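Local coordinates for protein G/U mismatch-specific DNA glycosylase (Deinococcus radiodurans, PDB 2C2Q) that belongs to the uracil-DNA glycosylase superfamily of DNA repair proteins and is built as a single alpha/beta domain around a central mixed beta-sheet, at residues S122-G125 and A126-L130; L146-P149 and A150-L154; Q66-P69 and Q70-A73. The protein carries 1 engineered substitution. One frame throughout, in Å; residues are numbered along the deposited sequence.

Interaction 1: residues S122-G125 and A126-L130; sequences SKRG and ASETL
From Lys123 to Leu130 the chain is helical, with Ser122 at the N-cap position and the backbone bonds Ser127 N to Lys123 O (2.7 Å) and Glu128 N to Arg124 O (2.9 Å) closing successive turns; the bond from Ala126 N to Ser122 O is weak. One turn apart, Arg124 and Glu128 lie side by side on the helix and point the same way, forming a salt bridge. Arg124 presents the side of its guanidinium, and both NE (2.8 Å) and NH2 (2.9 Å) donate to the single oxygen OE2 of Glu128. That oxygen lies close to the guanidinium plane; NE meets its anti lone pair, whereas NH2 arrives almost in line with the C-O bond. The two planar groups are turned 35° against each other. A bend at chi2 of each chain, 59° in Arg124 and -65° in Glu128, brings the ends together. On another side of the helix, Thr129 OG1 donates a hydrogen bond to Gly125 O (3.1 Å), which Thr129 N reaches from the opposite face of the carbonyl plane. Beyond the helix, Trp101 touches both members of the salt bridge, and Lys123 NZ is hydrogen-bonded to Leu137 O, its side chain lying against Tyr139 in a cation-pi contact. Ala126 packs on Phe120 and Val156 of strands 117-120 and 153-156, while Thr129 also reaches Leu106 of helix 103-113.

Interaction 2: residues L146-P149 and A150-L154; sequences LDWP and AETEL
Trp148 turns its indole back over the chain that follows, so that the ring meets Thr152 at its edge and Leu154 over one face. CG stands anti to the backbone N (chi1 -153°), which lays the ring beside Thr152 and Leu154. At the pyrrole edge, Trp148 CD1 comes to 2.9 Å from Thr152 O, near the ring plane. This is a tight approach, and the neighbouring NE1 is poorly angled for a hydrogen bond to that oxygen, which is instead bonded by Gln144 NE2. The methyl group CG2 of Thr152 also presses on Trp148 NE1 at 3.2 Å, the two side chains crossing at about a right angle. Over the benzene part of the indole, Leu154 CD1 makes a CH-pi contact, 4.0 Å from the centroid of the six-membered ring and 21° off its normal.

Pro149 comes next and lies alongside Thr152, its CB 3.3 Å from Thr152 OG1; that hydroxyl has its hydrogen bond with Pro115 O. The carbonyl of Pro149 receives Thr152 N at 2.8 Å, with the donor well above the carbonyl plane, 58° out of it. Around these residues, Val110 of helix 103-113 touches Pro149 and Thr152, and Val118 of the adjacent strand touches Trp148 and Thr152.

The bond from Thr152 to Pro149 closes a type I beta turn, which here reverses the incoming loop and delivers the chain into strand 153-156 of the mixed sheet of this alpha/beta fold, with the tryptophan folded against Thr152, just before the strand, and Leu154 within it.

Interaction 3: residues Q66-P69 and Q70-A73; sequences QLVP and QEYA
Glu71 and Val68 are joined by two hydrogen bonds running in opposite senses. The backbone N of Val68 donates to Glu71 OE1 (3.1 Å) along a fairly straight line, with an N-H...O angle of 164°; the oxygen is met on its anti side, 34° out of the carboxylate plane. In return Glu71 N donates to Val68 O (2.9 Å), arriving above the carbonyl plane. Together they close a ring of backbone and Glu71 side-chain atoms. Glu71 reaches this place with CG anti to its own carbonyl carbon (chi1 -77°) and an extended chain beyond, which carries the carboxylate back past the Val68 side chain. Val68 CG2 lies 3.5 Å from Glu71 OE1, and the Leu67 side chain crosses that of Glu71 at an angle, its CD1 3.4 Å from Glu71 O.

The next bond follows the same 3-10 pattern, from Tyr72 N to Pro69 O (3.1 Å). That oxygen also lies near the plane of the tyrosine ring, at its edge, 3.2 Å from Tyr72 CD2.

Further out, Trp54 of helix 53-59 touches Leu67, Pro69 and Tyr72, setting the turn against that helix. The Tyr72 ring meets that of Tyr45 with the planes inclined, and Thr74 OG1 is hydrogen-bonded to Glu71 O.

The carboxylate thus serves as an acceptor for a backbone N-H just ahead of the 3-10 segment. Arg65 adds a long, weak ion pair to the same oxygen, so the bond from the Val68 N-H is probably the stronger of these two ties on Glu71 OE1.

Interactions 1 and 2 adjoin one another and share the layer around strands 117-120 and 153-156: Leu130 CD2 of the helix meets Leu154 CD1 at 3.5 Å, and helix 103-113 borders both. Interaction 3 lies on the opposite side of the chain's centre from either, about 24 Å and 28 Å away between centres, in the loop between helix 53-59 and strand 80-84. Interactions 1 and 2 are partly buried, each combining an apolar side toward the sheet with more exposed residues, whereas interaction 3 is a surface contact. Their chemistry differs accordingly: a charged pair along a helix, an indole packed on a strand entry, and a carboxylate bound to backbone.

Interaction 1: residues S122-G125 and A126-L130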
loop_
_atom_site.group_PDB
_atom_site.type_symbol
_atom_site.label_atom_id
_atom_site.label_comp_id
_atom_site.label_asym_id
_atom_site.label_seq_id
_atom_site.Cartn_x
_atom_site.Cartn_y
_atom_site.Cartn_z
ATOM N N SER A 122 -5.867 -2.180 -3.058
ATOM C CA SER A 122 -7.159 -2.323 -3.752
ATOM C C SER A 122 -6.930 -2.378 -5.256
ATOM O O SER A 122 -5.939 -1.878 -5.784
ATOM C CB SER A 122 -8.098 -1.153 -3.413
ATOM O OG SER A 122 -7.516 0.060 -3.895
ATOM N N LYS A 123 -7.852 -3.009 -5.973
ATOM C CA LYS A 123 -7.823 -2.871 -7.430
ATOM C C LYS A 123 -7.783 -1.444 -7.975
ATOM O O LYS A 123 -7.028 -1.170 -8.894
ATOM C CB LYS A 123 -9.018 -3.626 -8.014
ATOM C CG LYS A 123 -8.912 -5.090 -7.737
ATOM C CD LYS A 123 -9.609 -5.819 -8.904
ATOM C CE LYS A 123 -9.643 -7.300 -8.630
ATOM N NZ LYS A 123 -10.334 -7.967 -9.790
ATOM N N ARG A 124 -8.569 -0.525 -7.399
ATOM C CA ARG A 124 -8.613 0.825 -7.894
ATOM C C ARG A 124 -7.265 1.554 -7.910
ATOM O O ARG A 124 -6.929 2.224 -8.887
ATOM C CB ARG A 124 -9.610 1.636 -7.043
ATOM C CG ARG A 124 -9.795 3.084 -7.556
ATOM C CD ARG A 124 -10.292 3.149 -9.009
ATOM N NE ARG A 124 -10.375 4.542 -9.537
ATOM C CZ ARG A 124 -11.463 5.339 -9.481
ATOM N NH1 ARG A 124 -12.562 4.934 -8.855
ATOM N NH2 ARG A 124 -11.426 6.564 -10.005
ATOM N N GLY A 125 -6.515 1.455 -6.827
ATOM C CA GLY A 125 -5.181 2.025 -6.794
ATOM C C GLY A 125 -4.301 1.411 -7.881
ATOM O O GLY A 125 -3.613 2.144 -8.590
ATOM N N ALA A 126 -4.341 0.083 -8.024
ATOM C CA ALA A 126 -3.529 -0.620 -9.026
ATOM C C ALA A 126 -3.961 -0.154 -10.437
ATOM O O ALA A 126 -3.137 0.172 -11.285
ATOM C CB ALA A 126 -3.667 -2.143 -8.874
ATOM N N SER A 127 -5.270 -0.018 -10.628
ATOM C CA SER A 127 -5.851 0.379 -11.925
ATOM C C SER A 127 -5.478 1.812 -12.298
ATOM O O SER A 127 -5.092 2.054 -13.430
ATOM C CB SER A 127 -7.384 0.136 -11.948
ATOM O OG SER A 127 -7.994 0.848 -13.022
ATOM N N GLU A 128 -5.491 2.738 -11.339
ATOM C CA GLU A 128 -5.045 4.130 -11.592
ATOM C C GLU A 128 -3.562 4.167 -11.993
ATOM O O GLU A 128 -3.180 5.007 -12.797
ATOM C CB GLU A 128 -5.280 5.034 -10.387
ATOM C CG GLU A 128 -6.752 5.338 -10.089
ATOM C CD GLU A 128 -7.491 6.156 -11.174
ATOM O OE1 GLU A 128 -6.826 6.818 -11.990
ATOM O OE2 GLU A 128 -8.767 6.157 -11.185
ATOM N N THR A 129 -2.757 3.260 -11.446
ATOM C CA THR A 129 -1.299 3.200 -11.692
ATOM C C THR A 129 -0.914 2.437 -12.956
ATOM O O THR A 129 -0.087 2.920 -13.738
ATOM C CB THR A 129 -0.589 2.602 -10.450
ATOM O OG1 THR A 129 -0.909 3.418 -9.313
ATOM C CG2 THR A 129 0.995 2.643 -10.575
ATOM N N LEU A 130 -1.519 1.273 -13.156
ATOM C CA LEU A 130 -1.109 0.340 -14.205
ATOM C C LEU A 130 -1.829 0.607 -15.523
ATOM O O LEU A 130 -1.419 0.076 -16.564
ATOM C CB LEU A 130 -1.296 -1.126 -13.759
ATOM C CG LEU A 130 -0.535 -1.600 -12.513
ATOM C CD1 LEU A 130 -0.989 -2.995 -12.046
ATOM C CD2 LEU A 130 0.978 -1.570 -12.730
#

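Interaction 2: residues L146-P149 and A150-L154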
loop_
_atom_site.group_PDB
_atom_site.type_symbol
_atom_site.label_atom_id
_atom_site.label_comp_id
_atom_site.label_asym_id
_atom_site.label_seq_id
_atom_site.Cartn_x
_atom_site.Cartn_y
_atom_site.Cartn_z
ATOM N N LEU A 146 5.807 -2.537 -16.789
ATOM C CA LEU A 146 6.390 -1.439 -17.633
ATOM C C LEU A 146 6.197 0.044 -17.187
ATOM O O LEU A 146 5.082 0.566 -17.118
ATOM C CB LEU A 146 5.917 -1.535 -19.097
ATOM C CG LEU A 146 6.218 -2.701 -20.060
ATOM C CD1 LEU A 146 5.498 -2.456 -21.408
ATOM C CD2 LEU A 146 7.750 -2.992 -20.263
ATOM N N ASP A 147 7.300 0.691 -16.828
ATOM C CA ASP A 147 8.423 -0.084 -16.342
ATOM C C ASP A 147 8.833 0.235 -14.906
ATOM O O ASP A 147 8.383 1.217 -14.326
ATOM C CB ASP A 147 9.605 -0.139 -17.297
ATOM C CG ASP A 147 10.278 -1.478 -17.229
ATOM O OD1 ASP A 147 11.533 -1.544 -17.231
ATOM O OD2 ASP A 147 9.602 -2.527 -17.118
ATOM N N TRP A 148 9.705 -0.608 -14.354
ATOM C CA TRP A 148 9.629 -0.913 -12.953
ATOM C C TRP A 148 10.921 -1.651 -12.609
ATOM O O TRP A 148 11.402 -2.497 -13.405
ATOM C CB TRP A 148 8.397 -1.843 -12.803
ATOM C CG TRP A 148 7.685 -1.859 -11.512
ATOM C CD1 TRP A 148 7.834 -2.791 -10.526
ATOM C CD2 TRP A 148 6.678 -0.939 -11.046
ATOM N NE1 TRP A 148 7.007 -2.498 -9.469
ATOM C CE2 TRP A 148 6.281 -1.370 -9.760
ATOM C CE3 TRP A 148 6.079 0.207 -11.576
ATOM C CZ2 TRP A 148 5.309 -0.685 -8.990
ATOM C CZ3 TRP A 148 5.115 0.895 -10.805
ATOM C CH2 TRP A 148 4.756 0.453 -9.530
ATOM N N PRO A 149 11.499 -1.363 -11.445
ATOM C CA PRO A 149 12.706 -2.080 -11.039
ATOM C C PRO A 149 12.340 -3.577 -11.029
ATOM O O PRO A 149 11.301 -3.967 -10.434
ATOM C CB PRO A 149 12.991 -1.540 -9.623
ATOM C CG PRO A 149 12.248 -0.160 -9.581
ATOM C CD PRO A 149 11.026 -0.414 -10.412
ATOM N N ALA A 150 13.167 -4.394 -11.684
ATOM C CA ALA A 150 12.855 -5.799 -11.903
ATOM C C ALA A 150 12.824 -6.528 -10.577
ATOM O O ALA A 150 12.217 -7.613 -10.450
ATOM C CB ALA A 150 13.943 -6.441 -12.762
ATOM N N GLU A 151 13.508 -5.952 -9.587
ATOM C CA GLU A 151 13.600 -6.662 -8.304
ATOM C C GLU A 151 12.467 -6.161 -7.430
ATOM O O GLU A 151 12.346 -6.593 -6.254
ATOM C CB GLU A 151 14.983 -6.511 -7.662
ATOM C CG GLU A 151 16.001 -7.471 -8.319
ATOM C CD GLU A 151 17.455 -7.114 -8.050
ATOM O OE1 GLU A 151 17.776 -5.894 -8.014
ATOM O OE2 GLU A 151 18.277 -8.087 -7.895
ATOM N N THR A 152 11.628 -5.324 -8.044
ATOM C CA THR A 152 10.364 -4.788 -7.397
ATOM C C THR A 152 9.130 -5.491 -7.993
ATOM O O THR A 152 8.678 -5.151 -9.048
ATOM C CB THR A 152 10.176 -3.244 -7.607
ATOM O OG1 THR A 152 11.245 -2.520 -6.972
ATOM C CG2 THR A 152 8.864 -2.744 -6.860
ATOM N N GLU A 153 8.646 -6.480 -7.285
ATOM C CA GLU A 153 7.444 -7.231 -7.672
ATOM C C GLU A 153 6.211 -6.387 -7.367
ATOM O O GLU A 153 6.228 -5.544 -6.466
ATOM C CB GLU A 153 7.303 -8.430 -6.759
ATOM C CG GLU A 153 8.275 -9.570 -6.835
ATOM C CD GLU A 153 7.978 -10.559 -5.694
ATOM O OE1 GLU A 153 8.901 -10.852 -4.953
ATOM O OE2 GLU A 153 6.799 -11.070 -5.510
ATOM N N LEU A 154 5.110 -6.669 -8.068
ATOM C CA LEU A 154 3.905 -5.813 -7.952
ATOM C C LEU A 154 2.737 -6.739 -7.633
ATOM O O LEU A 154 2.582 -7.816 -8.235
ATOM C CB LEU A 154 3.704 -5.098 -9.262
ATOM C CG LEU A 154 2.889 -3.824 -9.511
ATOM C CD1 LEU A 154 3.336 -3.360 -10.863
ATOM C CD2 LEU A 154 1.370 -4.062 -9.473
#

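Interaction 3: residues Q66-P69 and Q70-A73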
loop_
_atom_site.group_PDB
_atom_site.type_symbol
_atom_site.label_atom_id
_atom_site.label_comp_id
_atom_site.label_asym_id
_atom_site.label_seq_id
_atom_site.Cartn_x
_atom_site.Cartn_y
_atom_site.Cartn_z
ATOM N N GLN A 66 -1.111 -6.519 16.430
ATOM C CA GLN A 66 -1.966 -5.655 15.625
ATOM C C GLN A 66 -1.607 -4.200 16.001
ATOM O O GLN A 66 -1.749 -3.785 17.185
ATOM C CB GLN A 66 -3.466 -5.944 15.831
ATOM C CG GLN A 66 -4.374 -4.917 15.140
ATOM C CD GLN A 66 -5.869 -5.256 15.197
ATOM O OE1 GLN A 66 -6.252 -6.429 15.293
ATOM N NE2 GLN A 66 -6.707 -4.242 15.104
ATOM N N LEU A 67 -1.108 -3.444 15.032
ATOM C CA LEU A 67 -0.761 -2.045 15.341
ATOM C C LEU A 67 -2.046 -1.263 15.438
ATOM O O LEU A 67 -3.057 -1.656 14.808
ATOM C CB LEU A 67 0.106 -1.393 14.263
ATOM C CG LEU A 67 1.411 -1.942 13.666
ATOM C CD1 LEU A 67 2.440 -0.878 13.327
ATOM C CD2 LEU A 67 2.035 -3.199 14.245
ATOM N N VAL A 68 -2.020 -0.119 16.146
ATOM C CA VAL A 68 -3.126 0.800 16.087
ATOM C C VAL A 68 -2.737 1.767 14.950
ATOM O O VAL A 68 -1.534 1.806 14.578
ATOM C CB VAL A 68 -3.343 1.503 17.415
ATOM C CG1 VAL A 68 -3.750 0.436 18.502
ATOM C CG2 VAL A 68 -2.095 2.240 17.823
ATOM N N PRO A 69 -3.715 2.413 14.329
ATOM C CA PRO A 69 -3.410 3.300 13.192
ATOM C C PRO A 69 -2.262 4.301 13.459
ATOM O O PRO A 69 -1.427 4.540 12.545
ATOM C CB PRO A 69 -4.767 3.956 12.883
ATOM C CG PRO A 69 -5.791 2.789 13.226
ATOM C CD PRO A 69 -5.187 2.304 14.544
ATOM N N GLN A 70 -2.171 4.805 14.688
ATOM C CA GLN A 70 -1.155 5.841 14.988
ATOM C C GLN A 70 0.281 5.295 15.023
ATOM O O GLN A 70 1.246 6.061 15.063
ATOM C CB GLN A 70 -1.521 6.606 16.270
ATOM C CG GLN A 70 -2.702 7.699 16.036
ATOM C CD GLN A 70 -3.214 8.351 17.348
ATOM O OE1 GLN A 70 -2.713 9.440 17.762
ATOM N NE2 GLN A 70 -4.201 7.710 18.010
ATOM N N GLU A 71 0.399 3.964 15.032
ATOM C CA GLU A 71 1.696 3.288 14.993
ATOM C C GLU A 71 2.217 3.047 13.578
ATOM O O GLU A 71 3.254 2.413 13.400
ATOM C CB GLU A 71 1.588 1.993 15.811
ATOM C CG GLU A 71 1.645 2.254 17.334
ATOM C CD GLU A 71 1.349 1.005 18.168
ATOM O OE1 GLU A 71 0.704 0.092 17.646
ATOM O OE2 GLU A 71 1.784 0.954 19.357
ATOM N N TYR A 72 1.516 3.598 12.573
ATOM C CA TYR A 72 1.815 3.241 11.200
ATOM C C TYR A 72 3.287 3.450 10.788
ATOM O O TYR A 72 3.855 2.697 9.964
ATOM C CB TYR A 72 0.890 3.995 10.265
ATOM C CG TYR A 72 1.222 5.474 10.186
ATOM C CD1 TYR A 72 2.019 5.937 9.131
ATOM C CD2 TYR A 72 0.734 6.386 11.158
ATOM C CE1 TYR A 72 2.388 7.315 9.013
ATOM C CE2 TYR A 72 1.073 7.782 11.074
ATOM C CZ TYR A 72 1.883 8.215 9.992
ATOM O OH TYR A 72 2.236 9.561 9.866
ATOM N N ALA A 73 3.904 4.511 11.322
ATOM C CA ALA A 73 5.274 4.832 10.965
ATOM C C ALA A 73 6.341 3.871 11.473
ATOM O O ALA A 73 7.497 3.969 11.059
ATOM C CB ALA A 73 5.661 6.331 11.322
#